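Local coordinates for conserved uncharacterized protein (predicted phosphoesterase COG0622) (Streptococcus pneumoniae, PDB 3CK2), which is uncharacterised but, as a calcineurin-like metallophosphoesterase holding two manganese ions, probably hydrolyses phosphate ester bonds, at residues S19-V30 with L44-I54; V33-D41 with T73-H84. One frame throughout, in Å; residues are numbered along the deposited sequence.

How the interactions relate
The two contacts lie on different faces of one six-stranded mixed sheet in the calcineurin-like fold, their centres about 15 Å apart. Their segments alternate along the chain: helix 19-29, strand 35-38, the loop 44-54, then the hairpin 73-84 of the second sheet. Interaction 1 packs the helix against the loop leading into strand 54-56; interaction 2 joins the two sheets at the centre of the sandwich and ends at the manganese site. Strand 35-38 lies between them. Its His-38 meets Trp-51 of the loop edge-to-face, and Ile-54 packs on Val-36 and His-38, so the loop rests on the strand that leads to metal ligand Asp-41.

Interaction 1 of 2, residues S19-V30 with L44-I54; sequences SLIVEEVRDRYV and LRPDSPLWEGI
Leu-50 lies against one side of helix 19-29, where the loop after strand 35-38 packs against the helix of the beta-alpha-beta unit (strand 7-12, helix 19-29, strand 35-38) of the calcineurin-like fold. Its two methyls divide the work: CD1 meets Ser-19 CB at 3.7 Å, while CD2 sits 3.5 Å from Glu-23 CB and also lies over one face of the Arg-26 guanidinium. Val-22 points its CG1 branch, anti to the backbone N (chi1 168°), at the loop. That methyl comes 4.0 Å from Trp-51 CZ3, meeting the indole obliquely, and also touches Leu-50 CB; the Val-22 side chain touches His-38 of strand 35-38 as well.

Arg-26 runs across Leu-50 at about a right angle. Its chain bends at chi2 and chi3, bringing NH1 to 3.0 Å from Pro-49 O, near the guanidinium plane. On the other edge NE and NH2 both grip Asp-27 OD1 side-on. Glu-52 OE1 joins this charged group by a long salt bridge that lies well out of the guanidinium plane. Ile-54 CD1 tucks under Arg-26 CB. Just past the helix, Val-30 CG1 rests 3.9 Å from the CA of Gly-53, in the type II turn 51-54.

Interaction 2 of 2, residues V33-D41 with T73-H84; sequences VDAVFHNGD and TELGSTKIIQTH. With MN (manganese (II) ion), chain B.
The Gln-82 side chain leaves opposite its own N (chi1 -172°) and stays extended, which carries its amide across to Phe-37 and Asn-39. In His-84 the same choice of chi1 sets the ring beside Asn-39, and a chi2 of 65° turns ND1 to the carbonyl. His-84 ND1 to Asn-39 O is a short 2.7 Å bond with the oxygen in the imidazole plane, leaving NE2 to bind manganese. Gln-82 NE2 gives a hydrogen bond of 3.0 Å to Asn-39 OD1, in that carbonyl plane, with the two amides strongly turned against each other; their main polar partners lie elsewhere, Arg-55 for Gln-82 and Tyr-111 for Asn-39.

This is the core of the calcineurin-like sandwich: strand 35-38 of one sheet faces the 73-84 hairpin of the other, the axes of strands 35-38 and 78-83 coming within 8.9 Å, their directions 25° apart. Phe-37 reaches toward the hairpin, its ring edge meeting Gln-82 OE1 and Thr-73 OG1, itself hydrogen-bonded to Arg-55, and CZ 3.9 Å from Ile-80 CD1. Leu-75 CD2 packs on Ala-35 CB.

Asp-41 OD1 is held by Met-61 N, while OD2 bridges the two manganese ions, 2.2 Å from the one with two waters, Asp-14, His-16 and His-115; His-84 NE2, Asn-60 and His-113 bind the other.

Interaction 1 of 2, residues S19-V30 with L44-I54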
# COMPACT_ATOMS: atom_id res chain seq x y z
N SER A 19 -13.80 -5.72 -8.31
CA SER A 19 -13.25 -6.96 -7.85
C SER A 19 -12.37 -7.64 -8.91
O SER A 19 -11.46 -8.37 -8.56
CB SER A 19 -14.39 -7.90 -7.40
OG SER A 19 -15.33 -8.06 -8.42
N LEU A 20 -12.61 -7.38 -10.20
CA LEU A 20 -11.79 -7.99 -11.25
C LEU A 20 -10.37 -7.48 -11.13
O LEU A 20 -9.43 -8.24 -11.33
CB LEU A 20 -12.32 -7.72 -12.66
CG LEU A 20 -13.46 -8.54 -13.29
CD1 LEU A 20 -13.69 -8.05 -14.74
CD2 LEU A 20 -13.26 -10.08 -13.29
N ILE A 21 -10.20 -6.20 -10.78
CA ILE A 21 -8.82 -5.67 -10.67
C ILE A 21 -8.04 -6.26 -9.49
O ILE A 21 -6.83 -6.50 -9.56
CB ILE A 21 -8.71 -4.10 -10.75
CG1 ILE A 21 -7.28 -3.72 -11.17
CG2 ILE A 21 -9.11 -3.39 -9.47
CD1 ILE A 21 -6.86 -4.18 -12.59
N VAL A 22 -8.75 -6.48 -8.40
CA VAL A 22 -8.18 -7.09 -7.20
C VAL A 22 -7.75 -8.55 -7.48
O VAL A 22 -6.66 -8.96 -7.09
CB VAL A 22 -9.20 -6.98 -6.04
CG1 VAL A 22 -8.79 -7.87 -4.85
CG2 VAL A 22 -9.33 -5.52 -5.66
N GLU A 23 -8.63 -9.30 -8.15
CA GLU A 23 -8.36 -10.70 -8.58
C GLU A 23 -7.16 -10.77 -9.54
O GLU A 23 -6.31 -11.63 -9.42
CB GLU A 23 -9.59 -11.30 -9.27
CG GLU A 23 -9.44 -12.77 -9.69
CD GLU A 23 -10.67 -13.36 -10.40
OE1 GLU A 23 -11.51 -12.59 -10.92
OE2 GLU A 23 -10.78 -14.61 -10.48
N GLU A 24 -7.12 -9.85 -10.49
CA GLU A 24 -6.06 -9.79 -11.49
C GLU A 24 -4.70 -9.55 -10.84
O GLU A 24 -3.72 -10.21 -11.20
CB GLU A 24 -6.34 -8.70 -12.51
CG GLU A 24 -5.29 -8.71 -13.57
CD GLU A 24 -5.61 -7.82 -14.77
OE1 GLU A 24 -6.73 -7.21 -14.80
OE2 GLU A 24 -4.71 -7.75 -15.65
N VAL A 25 -4.64 -8.62 -9.90
CA VAL A 25 -3.41 -8.30 -9.18
C VAL A 25 -2.99 -9.42 -8.20
O VAL A 25 -1.79 -9.76 -8.09
CB VAL A 25 -3.54 -6.89 -8.45
CG1 VAL A 25 -2.47 -6.69 -7.36
CG2 VAL A 25 -3.55 -5.77 -9.48
N ARG A 26 -3.97 -10.00 -7.50
CA ARG A 26 -3.73 -11.19 -6.69
C ARG A 26 -3.06 -12.29 -7.53
O ARG A 26 -1.95 -12.75 -7.21
CB ARG A 26 -5.02 -11.77 -6.05
CG ARG A 26 -4.68 -13.01 -5.14
CD ARG A 26 -5.72 -14.13 -5.01
NE ARG A 26 -6.33 -14.54 -6.27
CZ ARG A 26 -7.54 -15.09 -6.36
NH1 ARG A 26 -8.23 -15.30 -5.27
NH2 ARG A 26 -8.07 -15.44 -7.54
N ASP A 27 -3.78 -12.68 -8.58
CA ASP A 27 -3.37 -13.74 -9.48
C ASP A 27 -1.99 -13.50 -10.09
O ASP A 27 -1.21 -14.43 -10.27
CB ASP A 27 -4.40 -13.87 -10.63
CG ASP A 27 -5.68 -14.59 -10.20
OD1 ASP A 27 -5.77 -15.04 -9.04
OD2 ASP A 27 -6.60 -14.72 -11.05
N ARG A 28 -1.70 -12.27 -10.44
CA ARG A 28 -0.43 -11.96 -11.09
C ARG A 28 0.75 -12.14 -10.14
O ARG A 28 1.83 -12.61 -10.53
CB ARG A 28 -0.47 -10.52 -11.58
CG ARG A 28 0.70 -10.14 -12.43
CD ARG A 28 0.56 -8.73 -12.91
NE ARG A 28 1.75 -8.33 -13.63
CZ ARG A 28 2.00 -8.66 -14.90
NH1 ARG A 28 1.11 -9.37 -15.62
NH2 ARG A 28 3.13 -8.27 -15.46
N TYR A 29 0.53 -11.79 -8.88
CA TYR A 29 1.63 -11.58 -7.95
C TYR A 29 1.69 -12.55 -6.77
O TYR A 29 2.79 -12.79 -6.23
CB TYR A 29 1.58 -10.14 -7.44
CG TYR A 29 1.88 -9.09 -8.48
CD1 TYR A 29 3.18 -8.93 -9.01
CD2 TYR A 29 0.88 -8.20 -8.91
CE1 TYR A 29 3.44 -7.92 -9.97
CE2 TYR A 29 1.12 -7.19 -9.82
CZ TYR A 29 2.40 -7.04 -10.36
OH TYR A 29 2.60 -6.05 -11.30
N VAL A 30 0.55 -13.10 -6.32
CA VAL A 30 0.59 -13.95 -5.11
C VAL A 30 1.49 -15.16 -5.37
O VAL A 30 1.37 -15.83 -6.41
CB VAL A 30 -0.79 -14.36 -4.55
CG1 VAL A 30 -0.63 -15.46 -3.44
CG2 VAL A 30 -1.54 -13.11 -4.05
N LEU A 44 -15.53 -4.70 -0.91
CA LEU A 44 -15.70 -6.14 -1.00
C LEU A 44 -15.90 -6.70 0.40
O LEU A 44 -15.60 -6.04 1.40
CB LEU A 44 -14.47 -6.80 -1.69
CG LEU A 44 -14.03 -6.29 -3.06
CD1 LEU A 44 -12.85 -7.12 -3.62
CD2 LEU A 44 -15.20 -6.21 -4.08
N ARG A 45 -16.41 -7.93 0.43
CA ARG A 45 -16.51 -8.72 1.65
C ARG A 45 -15.15 -9.23 2.13
O ARG A 45 -14.32 -9.62 1.31
CB ARG A 45 -17.43 -9.88 1.42
CG ARG A 45 -18.85 -9.42 1.33
CD ARG A 45 -19.71 -10.39 0.58
NE ARG A 45 -19.88 -11.64 1.30
CZ ARG A 45 -20.63 -11.78 2.38
NH1 ARG A 45 -21.27 -10.75 2.93
NH2 ARG A 45 -20.73 -12.98 2.93
N PRO A 46 -14.89 -9.13 3.46
CA PRO A 46 -13.65 -9.65 4.08
C PRO A 46 -13.45 -11.15 3.91
O PRO A 46 -12.33 -11.60 3.89
CB PRO A 46 -13.82 -9.32 5.58
CG PRO A 46 -14.86 -8.28 5.64
CD PRO A 46 -15.73 -8.40 4.42
N ASP A 47 -14.53 -11.89 3.74
CA ASP A 47 -14.44 -13.32 3.45
C ASP A 47 -14.32 -13.63 1.96
O ASP A 47 -14.32 -14.79 1.60
CB ASP A 47 -15.62 -14.08 4.07
CG ASP A 47 -16.96 -13.69 3.46
OD1 ASP A 47 -17.01 -12.95 2.44
OD2 ASP A 47 -17.97 -14.17 4.00
N SER A 48 -14.21 -12.62 1.10
CA SER A 48 -13.92 -12.89 -0.31
C SER A 48 -12.66 -13.75 -0.47
O SER A 48 -11.62 -13.48 0.15
CB SER A 48 -13.75 -11.62 -1.12
OG SER A 48 -13.62 -11.92 -2.50
N PRO A 49 -12.74 -14.77 -1.33
CA PRO A 49 -11.54 -15.55 -1.64
C PRO A 49 -10.50 -14.78 -2.43
O PRO A 49 -9.38 -15.25 -2.55
CB PRO A 49 -12.07 -16.75 -2.42
CG PRO A 49 -13.38 -16.32 -2.96
CD PRO A 49 -13.93 -15.29 -2.04
N LEU A 50 -10.86 -13.60 -2.94
CA LEU A 50 -9.91 -12.67 -3.56
C LEU A 50 -8.82 -12.17 -2.60
O LEU A 50 -7.76 -11.70 -3.03
CB LEU A 50 -10.67 -11.48 -4.17
CG LEU A 50 -11.68 -11.85 -5.27
CD1 LEU A 50 -12.36 -10.57 -5.82
CD2 LEU A 50 -11.06 -12.73 -6.42
N TRP A 51 -9.07 -12.29 -1.29
CA TRP A 51 -8.11 -11.82 -0.30
C TRP A 51 -7.06 -12.84 0.08
O TRP A 51 -6.20 -12.53 0.91
CB TRP A 51 -8.82 -11.34 0.96
CG TRP A 51 -9.71 -10.16 0.76
CD1 TRP A 51 -11.04 -10.06 1.12
CD2 TRP A 51 -9.38 -8.92 0.11
NE1 TRP A 51 -11.54 -8.83 0.76
CE2 TRP A 51 -10.54 -8.11 0.15
CE3 TRP A 51 -8.23 -8.41 -0.49
CZ2 TRP A 51 -10.57 -6.81 -0.36
CZ3 TRP A 51 -8.26 -7.15 -1.00
CH2 TRP A 51 -9.43 -6.35 -0.94
N GLU A 52 -7.14 -14.04 -0.47
CA GLU A 52 -6.14 -15.08 -0.19
C GLU A 52 -4.81 -14.64 -0.78
O GLU A 52 -4.72 -14.36 -1.98
CB GLU A 52 -6.52 -16.44 -0.80
CG GLU A 52 -7.81 -17.08 -0.30
CD GLU A 52 -8.36 -18.10 -1.28
OE1 GLU A 52 -8.17 -17.94 -2.51
OE2 GLU A 52 -9.00 -19.06 -0.83
N GLY A 53 -3.80 -14.56 0.08
CA GLY A 53 -2.47 -14.07 -0.26
C GLY A 53 -2.24 -12.56 -0.05
O GLY A 53 -1.10 -12.09 -0.17
N ILE A 54 -3.31 -11.82 0.30
CA ILE A 54 -3.27 -10.36 0.38
C ILE A 54 -3.44 -9.87 1.82
O ILE A 54 -4.30 -10.38 2.52
CB ILE A 54 -4.36 -9.69 -0.51
CG1 ILE A 54 -4.19 -10.10 -1.98
CG2 ILE A 54 -4.32 -8.16 -0.35
CD1 ILE A 54 -5.29 -9.57 -2.87

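Interaction 2 of 2, residues V33-D41 with T73-H84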
# COMPACT_ATOMS: atom_id res chain seq x y z
N VAL A 33 5.89 -12.62 -5.28
CA VAL A 33 6.53 -11.52 -4.56
C VAL A 33 6.43 -11.88 -3.08
O VAL A 33 5.73 -12.85 -2.70
CB VAL A 33 5.82 -10.15 -4.88
CG1 VAL A 33 5.98 -9.79 -6.33
CG2 VAL A 33 4.36 -10.19 -4.52
N ASP A 34 7.11 -11.13 -2.21
CA ASP A 34 7.05 -11.44 -0.77
C ASP A 34 5.71 -11.14 -0.08
O ASP A 34 5.36 -11.82 0.86
CB ASP A 34 8.20 -10.75 -0.04
CG ASP A 34 9.53 -11.19 -0.54
OD1 ASP A 34 10.14 -12.07 0.10
OD2 ASP A 34 9.92 -10.72 -1.62
N ALA A 35 4.96 -10.15 -0.56
CA ALA A 35 3.67 -9.82 0.03
C ALA A 35 2.90 -8.92 -0.92
O ALA A 35 3.50 -8.20 -1.71
CB ALA A 35 3.85 -9.12 1.41
N VAL A 36 1.57 -9.01 -0.83
CA VAL A 36 0.66 -8.17 -1.57
C VAL A 36 -0.25 -7.48 -0.57
O VAL A 36 -0.85 -8.15 0.26
CB VAL A 36 -0.15 -8.97 -2.64
CG1 VAL A 36 -1.13 -8.04 -3.41
CG2 VAL A 36 0.81 -9.66 -3.61
N PHE A 37 -0.36 -6.15 -0.67
CA PHE A 37 -1.16 -5.34 0.28
C PHE A 37 -2.29 -4.55 -0.37
O PHE A 37 -2.14 -3.99 -1.45
CB PHE A 37 -0.26 -4.31 1.00
CG PHE A 37 0.83 -4.92 1.76
CD1 PHE A 37 0.66 -5.21 3.10
CD2 PHE A 37 2.04 -5.23 1.15
CE1 PHE A 37 1.66 -5.79 3.83
CE2 PHE A 37 3.05 -5.83 1.88
CZ PHE A 37 2.85 -6.11 3.23
N HIS A 38 -3.41 -4.44 0.34
CA HIS A 38 -4.51 -3.59 -0.11
C HIS A 38 -4.85 -2.70 1.07
O HIS A 38 -5.08 -3.20 2.14
CB HIS A 38 -5.70 -4.44 -0.56
CG HIS A 38 -6.78 -3.67 -1.23
ND1 HIS A 38 -7.43 -2.62 -0.63
CD2 HIS A 38 -7.35 -3.82 -2.44
CE1 HIS A 38 -8.34 -2.14 -1.46
NE2 HIS A 38 -8.30 -2.84 -2.58
N ASN A 39 -4.84 -1.39 0.88
CA ASN A 39 -4.93 -0.45 2.01
C ASN A 39 -6.36 0.07 2.27
O ASN A 39 -6.56 1.06 2.98
CB ASN A 39 -3.95 0.71 1.80
CG ASN A 39 -2.51 0.24 1.65
OD1 ASN A 39 -2.15 -0.86 2.08
ND2 ASN A 39 -1.65 1.11 1.06
N GLY A 40 -7.33 -0.62 1.67
CA GLY A 40 -8.73 -0.45 1.98
C GLY A 40 -9.56 0.30 0.96
O GLY A 40 -9.10 0.74 -0.10
N ASP A 41 -10.83 0.46 1.33
CA ASP A 41 -11.89 0.97 0.46
C ASP A 41 -12.02 0.10 -0.78
O ASP A 41 -12.05 0.58 -1.90
CB ASP A 41 -11.61 2.42 0.11
CG ASP A 41 -12.23 3.39 1.04
OD1 ASP A 41 -12.77 2.98 2.08
OD2 ASP A 41 -12.17 4.60 0.70
N THR A 73 2.91 -6.31 9.48
CA THR A 73 3.43 -7.42 8.73
C THR A 73 4.95 -7.38 8.82
O THR A 73 5.58 -6.46 8.38
CB THR A 73 2.97 -7.36 7.28
OG1 THR A 73 1.56 -7.38 7.23
CG2 THR A 73 3.43 -8.53 6.56
N GLU A 74 5.53 -8.38 9.44
CA GLU A 74 6.97 -8.41 9.59
C GLU A 74 7.46 -9.31 8.52
O GLU A 74 7.07 -10.45 8.43
CB GLU A 74 7.40 -8.87 10.96
CG GLU A 74 6.54 -8.32 12.05
CD GLU A 74 7.29 -7.69 13.18
OE1 GLU A 74 6.64 -7.29 14.14
OE2 GLU A 74 8.52 -7.60 13.12
N LEU A 75 8.30 -8.77 7.67
CA LEU A 75 8.74 -9.47 6.51
C LEU A 75 10.22 -9.56 6.66
O LEU A 75 10.92 -8.59 6.46
CB LEU A 75 8.36 -8.68 5.28
CG LEU A 75 7.77 -9.37 4.08
CD1 LEU A 75 6.62 -10.16 4.41
CD2 LEU A 75 7.40 -8.37 3.08
N GLY A 76 10.70 -10.72 7.07
CA GLY A 76 12.06 -10.86 7.51
C GLY A 76 12.42 -9.74 8.43
O GLY A 76 11.81 -9.53 9.45
N SER A 77 13.42 -8.98 8.05
CA SER A 77 13.93 -7.85 8.83
C SER A 77 13.19 -6.54 8.55
O SER A 77 13.53 -5.51 9.13
CB SER A 77 15.42 -7.68 8.56
OG SER A 77 15.61 -7.27 7.23
N THR A 78 12.16 -6.59 7.69
CA THR A 78 11.37 -5.43 7.31
C THR A 78 10.00 -5.39 8.00
O THR A 78 9.13 -6.19 7.68
CB THR A 78 11.14 -5.44 5.81
OG1 THR A 78 12.41 -5.47 5.17
CG2 THR A 78 10.34 -4.19 5.36
N LYS A 79 9.82 -4.45 8.92
CA LYS A 79 8.52 -4.23 9.57
C LYS A 79 7.68 -3.20 8.80
O LYS A 79 8.03 -2.00 8.70
CB LYS A 79 8.72 -3.76 11.00
CG LYS A 79 7.42 -3.51 11.76
CD LYS A 79 7.72 -3.24 13.24
CE LYS A 79 6.46 -3.11 14.05
NZ LYS A 79 6.75 -3.03 15.49
N ILE A 80 6.56 -3.69 8.27
CA ILE A 80 5.64 -2.93 7.49
C ILE A 80 4.41 -2.72 8.39
O ILE A 80 3.93 -3.66 9.04
CB ILE A 80 5.29 -3.71 6.18
CG1 ILE A 80 6.58 -3.99 5.38
CG2 ILE A 80 4.21 -2.98 5.36
CD1 ILE A 80 6.49 -4.97 4.20
N ILE A 81 3.94 -1.47 8.47
CA ILE A 81 2.68 -1.15 9.11
C ILE A 81 1.77 -0.58 8.01
O ILE A 81 2.24 -0.09 7.00
CB ILE A 81 2.84 -0.23 10.37
CG1 ILE A 81 3.19 1.22 10.02
CG2 ILE A 81 3.91 -0.81 11.34
CD1 ILE A 81 3.26 2.15 11.27
N GLN A 82 0.47 -0.71 8.23
CA GLN A 82 -0.52 -0.55 7.21
C GLN A 82 -1.83 -0.09 7.84
O GLN A 82 -2.32 -0.69 8.80
CB GLN A 82 -0.74 -1.90 6.56
CG GLN A 82 -1.60 -1.90 5.36
CD GLN A 82 -1.92 -3.29 4.87
OE1 GLN A 82 -1.60 -4.30 5.53
NE2 GLN A 82 -2.58 -3.36 3.72
N THR A 83 -2.40 0.96 7.27
CA THR A 83 -3.69 1.48 7.72
C THR A 83 -4.32 2.20 6.55
O THR A 83 -3.62 2.53 5.60
CB THR A 83 -3.52 2.41 8.99
OG1 THR A 83 -4.77 2.58 9.63
CG2 THR A 83 -2.94 3.77 8.65
N HIS A 84 -5.63 2.42 6.59
CA HIS A 84 -6.26 3.23 5.53
C HIS A 84 -5.84 4.69 5.62
O HIS A 84 -5.33 5.24 4.66
CB HIS A 84 -7.77 3.09 5.54
CG HIS A 84 -8.45 3.68 4.35
ND1 HIS A 84 -8.26 3.19 3.07
CD2 HIS A 84 -9.35 4.69 4.23
CE1 HIS A 84 -9.03 3.86 2.22
NE2 HIS A 84 -9.70 4.78 2.90
MN MN B . -11.45 5.71 -1.08
O HOH W 1 -13.31 6.90 -1.13
O HOH W 2 -10.96 7.32 0.34